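Local coordinates for flavin reductase domain protein, FMN-binding (Shewanella baltica, PDB 3HMZ) that binds flavin mononucleotide and, judging by its family, probably works as a flavin-dependent oxidoreductase that uses NAD or NADP, at residues Tyr23-His28 and Ala157-Gln162; Ala119-Pro124 and Glu153-Trp158; Gly128-Leu133 and Gly167-Asp172. All blocks are in the same frame, centred on the assembly; numbering follows the deposited sequence.

Contact 1: residues Tyr23-His28 and Ala157-Gln162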
# COMPACT_ATOMS: atom_id res chain seq x y z
N TYR A 23 -6.22 0.06 -11.31
CA TYR A 23 -5.08 0.08 -10.35
C TYR A 23 -4.98 1.43 -9.60
O TYR A 23 -4.52 1.48 -8.45
CB TYR A 23 -3.74 -0.21 -11.04
CG TYR A 23 -3.22 0.95 -11.85
CD1 TYR A 23 -3.68 1.22 -13.14
CD2 TYR A 23 -2.31 1.83 -11.29
CE1 TYR A 23 -3.25 2.33 -13.84
CE2 TYR A 23 -1.88 2.94 -11.99
CZ TYR A 23 -2.33 3.18 -13.27
OH TYR A 23 -1.91 4.30 -13.95
N ARG A 24 -5.46 2.50 -10.24
CA ARG A 24 -5.39 3.83 -9.61
C ARG A 24 -6.24 3.95 -8.35
O ARG A 24 -5.98 4.78 -7.49
CB ARG A 24 -5.78 4.91 -10.60
CG ARG A 24 -4.79 5.01 -11.74
CD ARG A 24 -5.13 6.12 -12.61
NE ARG A 24 -4.26 6.20 -13.78
CZ ARG A 24 -4.40 7.10 -14.73
NH1 ARG A 24 -5.39 7.97 -14.70
NH2 ARG A 24 -3.56 7.10 -15.76
N LEU A 25 -7.24 3.08 -8.23
CA LEU A 25 -8.11 3.06 -7.07
C LEU A 25 -7.32 2.70 -5.79
O LEU A 25 -7.77 3.00 -4.68
CB LEU A 25 -9.27 2.08 -7.28
CG LEU A 25 -10.20 2.46 -8.44
CD1 LEU A 25 -11.21 1.32 -8.76
CD2 LEU A 25 -10.93 3.79 -8.21
N LEU A 26 -6.20 1.98 -5.95
CA LEU A 26 -5.40 1.54 -4.82
C LEU A 26 -4.01 2.15 -4.77
O LEU A 26 -3.23 1.80 -3.89
CB LEU A 26 -5.26 0.01 -4.85
CG LEU A 26 -6.55 -0.79 -4.81
CD1 LEU A 26 -6.28 -2.27 -4.88
CD2 LEU A 26 -7.42 -0.43 -3.58
N ASN A 27 -3.66 2.99 -5.74
CA ASN A 27 -2.27 3.42 -5.91
C ASN A 27 -1.70 4.21 -4.74
O ASN A 27 -0.51 4.08 -4.42
CB ASN A 27 -2.09 4.16 -7.23
CG ASN A 27 -0.96 3.62 -8.06
OD1 ASN A 27 -0.64 2.45 -7.99
ND2 ASN A 27 -0.41 4.46 -8.91
N HIS A 28 -2.58 4.97 -4.08
CA HIS A 28 -2.23 5.76 -2.92
C HIS A 28 -2.15 4.94 -1.60
O HIS A 28 -1.91 5.50 -0.53
CB HIS A 28 -3.15 6.95 -2.78
CG HIS A 28 -4.58 6.59 -2.56
ND1 HIS A 28 -5.30 5.81 -3.44
CD2 HIS A 28 -5.44 6.98 -1.60
CE1 HIS A 28 -6.54 5.69 -2.99
NE2 HIS A 28 -6.65 6.39 -1.86
N ALA A 157 -14.39 -2.99 -11.95
CA ALA A 157 -14.07 -1.89 -11.05
C ALA A 157 -15.10 -0.79 -11.21
O ALA A 157 -15.58 -0.53 -12.33
CB ALA A 157 -12.66 -1.39 -11.31
N TRP A 158 -15.45 -0.15 -10.08
CA TRP A 158 -16.47 0.90 -10.05
C TRP A 158 -16.09 1.89 -8.96
O TRP A 158 -15.37 1.56 -8.04
CB TRP A 158 -17.88 0.33 -9.73
CG TRP A 158 -18.27 -0.82 -10.60
CD1 TRP A 158 -19.01 -0.75 -11.75
CD2 TRP A 158 -17.90 -2.19 -10.44
NE1 TRP A 158 -19.18 -1.99 -12.29
CE2 TRP A 158 -18.52 -2.91 -11.51
CE3 TRP A 158 -17.16 -2.90 -9.50
CZ2 TRP A 158 -18.38 -4.30 -11.65
CZ3 TRP A 158 -17.05 -4.29 -9.63
CH2 TRP A 158 -17.66 -4.97 -10.71
N ALA A 159 -16.60 3.11 -9.06
CA ALA A 159 -16.37 4.11 -8.05
C ALA A 159 -17.43 5.17 -8.01
O ALA A 159 -18.12 5.44 -9.01
CB ALA A 159 -14.95 4.75 -8.25
N ASP A 160 -17.52 5.81 -6.84
CA ASP A 160 -18.38 6.98 -6.62
C ASP A 160 -17.78 8.14 -7.40
O ASP A 160 -16.68 8.61 -7.07
CB ASP A 160 -18.41 7.23 -5.10
CG ASP A 160 -19.13 8.46 -4.71
OD1 ASP A 160 -19.50 9.30 -5.54
OD2 ASP A 160 -19.30 8.57 -3.47
N THR A 161 -18.54 8.65 -8.37
CA THR A 161 -18.03 9.69 -9.24
C THR A 161 -17.76 11.01 -8.56
O THR A 161 -17.08 11.85 -9.14
CB THR A 161 -18.95 9.93 -10.43
OG1 THR A 161 -20.25 10.33 -9.98
CG2 THR A 161 -19.05 8.66 -11.33
N GLN A 162 -18.31 11.24 -7.37
CA GLN A 162 -17.95 12.47 -6.64
C GLN A 162 -16.49 12.44 -6.14
O GLN A 162 -15.88 13.52 -5.96
CB GLN A 162 -18.85 12.68 -5.45
CG GLN A 162 -18.68 14.08 -4.87
CD GLN A 162 -19.69 14.40 -3.82
OE1 GLN A 162 -20.09 13.55 -3.03
NE2 GLN A 162 -20.12 15.70 -3.79

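Contact 2: residues Ala119-Pro124 and Glu153-Trp158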
# COMPACT_ATOMS: atom_id res chain seq x y z
N ALA A 119 -23.50 -5.78 -10.95
CA ALA A 119 -23.01 -6.35 -12.22
C ALA A 119 -23.14 -7.89 -12.39
O ALA A 119 -22.27 -8.51 -13.00
CB ALA A 119 -21.55 -5.88 -12.44
N GLY A 120 -24.21 -8.50 -11.86
CA GLY A 120 -24.42 -9.97 -11.90
C GLY A 120 -23.43 -10.89 -11.14
O GLY A 120 -23.49 -12.11 -11.27
N HIS A 121 -22.52 -10.32 -10.34
CA HIS A 121 -21.55 -11.08 -9.55
C HIS A 121 -22.25 -11.71 -8.35
O HIS A 121 -23.19 -11.12 -7.80
CB HIS A 121 -20.46 -10.11 -9.03
CG HIS A 121 -19.61 -9.54 -10.12
ND1 HIS A 121 -18.60 -10.28 -10.70
CD2 HIS A 121 -19.65 -8.38 -10.80
CE1 HIS A 121 -18.02 -9.56 -11.65
NE2 HIS A 121 -18.66 -8.41 -11.75
N ASP A 122 -21.78 -12.86 -7.91
CA ASP A 122 -22.32 -13.49 -6.72
C ASP A 122 -21.43 -13.06 -5.57
O ASP A 122 -20.81 -13.87 -4.89
CB ASP A 122 -22.33 -15.01 -6.91
CG ASP A 122 -23.08 -15.72 -5.81
OD1 ASP A 122 -23.96 -15.12 -5.15
OD2 ASP A 122 -22.77 -16.92 -5.59
N LEU A 123 -21.39 -11.74 -5.37
CA LEU A 123 -20.52 -11.12 -4.41
C LEU A 123 -21.18 -10.01 -3.61
O LEU A 123 -22.02 -9.31 -4.13
CB LEU A 123 -19.30 -10.48 -5.11
CG LEU A 123 -18.24 -11.43 -5.66
CD1 LEU A 123 -17.29 -10.75 -6.65
CD2 LEU A 123 -17.54 -12.15 -4.53
N PRO A 124 -20.73 -9.85 -2.35
CA PRO A 124 -21.20 -8.73 -1.53
C PRO A 124 -20.29 -7.51 -1.68
O PRO A 124 -19.06 -7.65 -1.58
CB PRO A 124 -21.08 -9.28 -0.12
CG PRO A 124 -19.91 -10.24 -0.17
CD PRO A 124 -19.84 -10.73 -1.57
N GLU A 153 -6.88 -11.50 -10.04
CA GLU A 153 -7.13 -10.66 -11.19
C GLU A 153 -8.35 -9.78 -10.85
O GLU A 153 -9.33 -10.25 -10.27
CB GLU A 153 -7.38 -11.48 -12.45
CG GLU A 153 -7.99 -10.75 -13.62
CD GLU A 153 -7.67 -11.43 -14.97
OE1 GLU A 153 -7.29 -12.65 -14.96
OE2 GLU A 153 -7.72 -10.73 -15.99
N VAL A 154 -8.27 -8.51 -11.21
CA VAL A 154 -9.41 -7.58 -11.02
C VAL A 154 -10.21 -7.71 -12.32
O VAL A 154 -9.69 -7.46 -13.43
CB VAL A 154 -8.93 -6.16 -10.78
CG1 VAL A 154 -10.12 -5.20 -10.82
CG2 VAL A 154 -8.15 -6.09 -9.46
N ILE A 155 -11.46 -8.15 -12.18
CA ILE A 155 -12.36 -8.37 -13.31
C ILE A 155 -13.43 -7.32 -13.51
O ILE A 155 -14.17 -7.36 -14.49
CB ILE A 155 -13.00 -9.81 -13.23
CG1 ILE A 155 -13.90 -9.97 -12.00
CG2 ILE A 155 -11.86 -10.88 -13.24
CD1 ILE A 155 -14.66 -11.34 -11.92
N GLY A 156 -13.54 -6.39 -12.56
CA GLY A 156 -14.48 -5.31 -12.67
C GLY A 156 -14.11 -4.26 -11.63
O GLY A 156 -13.56 -4.61 -10.58
N ALA A 157 -14.39 -2.99 -11.95
CA ALA A 157 -14.07 -1.89 -11.05
C ALA A 157 -15.10 -0.79 -11.21
O ALA A 157 -15.58 -0.53 -12.33
CB ALA A 157 -12.66 -1.39 -11.31
N TRP A 158 -15.45 -0.15 -10.08
CA TRP A 158 -16.47 0.90 -10.05
C TRP A 158 -16.09 1.89 -8.96
O TRP A 158 -15.37 1.56 -8.04
CB TRP A 158 -17.88 0.33 -9.73
CG TRP A 158 -18.27 -0.82 -10.60
CD1 TRP A 158 -19.01 -0.75 -11.75
CD2 TRP A 158 -17.90 -2.19 -10.44
NE1 TRP A 158 -19.18 -1.99 -12.29
CE2 TRP A 158 -18.52 -2.91 -11.51
CE3 TRP A 158 -17.16 -2.90 -9.50
CZ2 TRP A 158 -18.38 -4.30 -11.65
CZ3 TRP A 158 -17.05 -4.29 -9.63
CH2 TRP A 158 -17.66 -4.97 -10.71
O HOH W 1 -17.37 -7.10 -13.99

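Contact 3: residues Gly128-Leu133 and Gly167-Asp172. With EDO (1,2-ethanediol), chain E.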
# COMPACT_ATOMS: atom_id res chain seq x y z
N GLY A 128 -21.43 2.61 0.74
CA GLY A 128 -20.80 3.78 1.31
C GLY A 128 -19.33 3.95 0.98
O GLY A 128 -18.75 5.00 1.26
N CYS A 129 -18.69 2.91 0.42
CA CYS A 129 -17.28 3.01 0.05
C CYS A 129 -17.16 3.93 -1.16
O CYS A 129 -18.16 4.29 -1.80
CB CYS A 129 -16.74 1.63 -0.29
SG CYS A 129 -16.75 0.52 1.15
N SER A 130 -15.93 4.33 -1.45
CA SER A 130 -15.66 5.17 -2.61
C SER A 130 -15.41 4.38 -3.90
O SER A 130 -15.57 4.93 -4.98
CB SER A 130 -14.51 6.12 -2.35
OG SER A 130 -13.35 5.40 -2.04
N ALA A 131 -14.95 3.14 -3.77
CA ALA A 131 -14.57 2.35 -4.93
C ALA A 131 -14.59 0.88 -4.58
O ALA A 131 -14.41 0.52 -3.40
CB ALA A 131 -13.12 2.76 -5.37
N TRP A 132 -14.83 0.05 -5.61
CA TRP A 132 -14.94 -1.39 -5.47
C TRP A 132 -14.25 -2.07 -6.64
O TRP A 132 -14.37 -1.61 -7.78
CB TRP A 132 -16.40 -1.83 -5.48
CG TRP A 132 -17.30 -1.15 -4.48
CD1 TRP A 132 -17.69 -1.64 -3.27
CD2 TRP A 132 -17.95 0.12 -4.64
NE1 TRP A 132 -18.51 -0.74 -2.64
CE2 TRP A 132 -18.68 0.36 -3.45
CE3 TRP A 132 -17.95 1.09 -5.63
CZ2 TRP A 132 -19.42 1.50 -3.27
CZ3 TRP A 132 -18.68 2.21 -5.46
CH2 TRP A 132 -19.41 2.41 -4.28
N LEU A 133 -13.55 -3.17 -6.35
CA LEU A 133 -12.86 -3.98 -7.32
C LEU A 133 -13.29 -5.44 -7.12
O LEU A 133 -13.04 -6.02 -6.04
CB LEU A 133 -11.35 -3.83 -7.16
CG LEU A 133 -10.74 -2.42 -7.29
CD1 LEU A 133 -10.75 -1.61 -5.98
CD2 LEU A 133 -9.28 -2.50 -7.82
N GLY A 167 -10.70 8.36 -14.37
CA GLY A 167 -9.40 7.85 -14.02
C GLY A 167 -8.60 8.53 -12.94
O GLY A 167 -7.43 8.21 -12.79
N HIS A 168 -9.18 9.49 -12.23
CA HIS A 168 -8.48 10.21 -11.17
C HIS A 168 -9.32 10.42 -9.92
O HIS A 168 -10.53 10.58 -9.98
CB HIS A 168 -8.02 11.58 -11.65
CG HIS A 168 -7.09 11.52 -12.83
ND1 HIS A 168 -5.73 11.41 -12.70
CD2 HIS A 168 -7.35 11.43 -14.16
CE1 HIS A 168 -5.18 11.31 -13.90
NE2 HIS A 168 -6.15 11.32 -14.81
N TRP A 169 -8.63 10.41 -8.80
CA TRP A 169 -9.22 10.77 -7.54
C TRP A 169 -9.40 12.27 -7.50
O TRP A 169 -8.61 13.02 -8.12
CB TRP A 169 -8.34 10.33 -6.35
CG TRP A 169 -8.34 8.87 -6.12
CD1 TRP A 169 -7.40 8.00 -6.50
CD2 TRP A 169 -9.36 8.11 -5.45
NE1 TRP A 169 -7.71 6.72 -6.08
CE2 TRP A 169 -8.93 6.76 -5.46
CE3 TRP A 169 -10.58 8.43 -4.88
CZ2 TRP A 169 -9.67 5.74 -4.87
CZ3 TRP A 169 -11.33 7.40 -4.30
CH2 TRP A 169 -10.85 6.08 -4.29
N HIS A 170 -10.40 12.70 -6.74
CA HIS A 170 -10.73 14.12 -6.58
C HIS A 170 -11.01 14.41 -5.11
O HIS A 170 -11.97 15.05 -4.78
CB HIS A 170 -11.89 14.48 -7.49
CG HIS A 170 -11.54 14.45 -8.94
ND1 HIS A 170 -10.82 15.47 -9.53
CD2 HIS A 170 -11.77 13.54 -9.90
CE1 HIS A 170 -10.63 15.17 -10.80
NE2 HIS A 170 -11.17 13.99 -11.04
N PHE A 171 -10.12 13.92 -4.23
CA PHE A 171 -10.33 14.13 -2.78
C PHE A 171 -10.42 15.61 -2.39
O PHE A 171 -11.17 15.98 -1.45
CB PHE A 171 -9.23 13.45 -1.97
CG PHE A 171 -9.23 11.98 -2.07
CD1 PHE A 171 -10.29 11.23 -1.54
CD2 PHE A 171 -8.14 11.30 -2.61
CE1 PHE A 171 -10.24 9.84 -1.60
CE2 PHE A 171 -8.11 9.94 -2.65
CZ PHE A 171 -9.15 9.21 -2.14
N ASP A 172 -9.67 16.44 -3.13
CA ASP A 172 -9.62 17.87 -2.82
C ASP A 172 -10.98 18.55 -2.99
O ASP A 172 -11.28 19.47 -2.22
CB ASP A 172 -8.51 18.60 -3.60
CG ASP A 172 -8.70 18.56 -5.11
OD1 ASP A 172 -9.21 17.55 -5.64
OD2 ASP A 172 -8.29 19.52 -5.78
C1 EDO E . -24.37 2.39 -3.48
O1 EDO E . -24.88 1.17 -4.06
C2 EDO E . -23.31 2.03 -2.46
O2 EDO E . -22.77 3.14 -1.75

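Contact 1: residues Tyr23-His28 and Ala157-Gln162
L25 reaches A157 and A159 with the two branches of one isobutyl group, and that single side chain carries the whole contact. Its CB leaves the backbone toward strand 149-160. CG stands anti to the carbonyl carbon and beside the backbone N (chi1 -63°), which carries the fork out to the strand. From there the methyls divide the work. CD1 settles 4.0 Å from A157 CB and also lies 4.2 Å from the backbone O of W158; CD2 comes to 4.1 Å from A159 CB. The leucine thus straddles W158, whose CB points away from it, and grips the residues before and after. All of this is apolar touching, with no hydrogen bond between the segments, and L25 and both alanines are buried. A131 and L133 of the neighbouring strand 131-138 also meet L25, while F164 packs on it from strand 164-165. Further along the turn, N27 and H28 hydrogen-bond to the second subunit. A157 and A159, two residues apart on a strand paired on both sides, receive the leucine, which packs the loop between strands 14-16 and 32-38 against the curled antiparallel sheet of the flavin reductase-like, FMN-binding domain.

Contact 2: residues Ala119-Pro124 and Glu153-Trp158
H121 and W158 reach toward each other from their two backbones, and their rings meet obliquely: the planes stand at 77° and the centroid of the imidazole lies 5.8 Å from that of the indole six-membered ring. The closest atoms are H121 NE2 and W158 CH2, 3.7 Å apart, with NE2 lying at the edge of the indole, near its plane. I155 takes up a different part of the same imidazole. It runs alongside H121, pointing the other way, and brings CD1 to the ring edge, 3.8 Å from H121 CE1. Its CG1 sits between the backbone N and the carbonyl carbon (chi1 65°), a rotation that swings the CG1-CD1 arm out toward the edge of the histidine. A119 closes the other end of the contact, its CB resting 3.6 Å from W158 CZ2.

One face of the indole folds back over its own strand, with G156 C 3.5 Å above the ring plane and toward its rim. I155 and G156 together face A134 in a classic beta bulge, an irregularity in the pairing of strands 149-160 and 131-138. F125 also meets the W158 ring, and A134 touches H121, I155 and W158.

No direct hydrogen bond joins the two segments. A water stands in the imidazole plane instead, 2.9 Å from H121 NE2, and donates to I155 O at 3.2 Å. Elsewhere the loop has a salt bridge of its own, from D122 to R37. Between these two segments, though, the chemistry is van der Waals packing around two aromatic rings plus one water bridge, through which NE2 reaches the backbone of the strand.

Contact 3: residues Gly128-Leu133 and Gly167-Asp172
S130 sets its hydroxyl against the rim of an indole: OG lies 3.4 Å from W169 CH2, at the ring edge and near its plane, and the two make no hydrogen bond. OG stands between its own backbone N and carbonyl carbon (chi1 59°); its polar partner is V84 O on strand 79-84. S130 CB shares the edge, in the plane of the indole and 3.9 Å from W169 CZ3. A131 adds its CB, 4.2 Å from W169 CH2. The tryptophan spans the gap with its length: only the far end of the six-membered ring arrives. In the fold this joins the start of strand 131-138 in the main antiparallel sheet to strand 168-169 of the small two-stranded one. F171 CZ lies over one indole face, 3.2 Å above the plane and toward its rim, and the rings of H28 and F164 each meet W169 edge-to-face. At the other end of the indole NE1 is hydrogen-bonded to R24 O, which helps fix the rotation of the ring. Y190 of the second subunit packs on W169. Away from the indole, G128 N donates to O2 of a 1,2-ethanediol, probably from the crystallisation liquor (2.9 Å, N-H...O angle 163°).

Strand 149-160 is the common thread: contact 2 takes its 153-158 portion and contact 1 its 157-162 end, sharing A157 and W158, with centres about 14 Å apart. Contact 3 enters through the neighbouring antiparallel strand 131-138, where backbone bonds of 130-132 tie W132 to W158 and S130 to D160. Its centre lies about 4 Å from that of contact 1 and about 16 Å from that of contact 2. Along the chain contact 3 alternates with each of the others. Contacts 1 and 3 are buried and touch the second subunit, whereas contact 2 lies at the surface, so the strand pair has on one part of its length the segments that meet the second subunit and on another a surface loop.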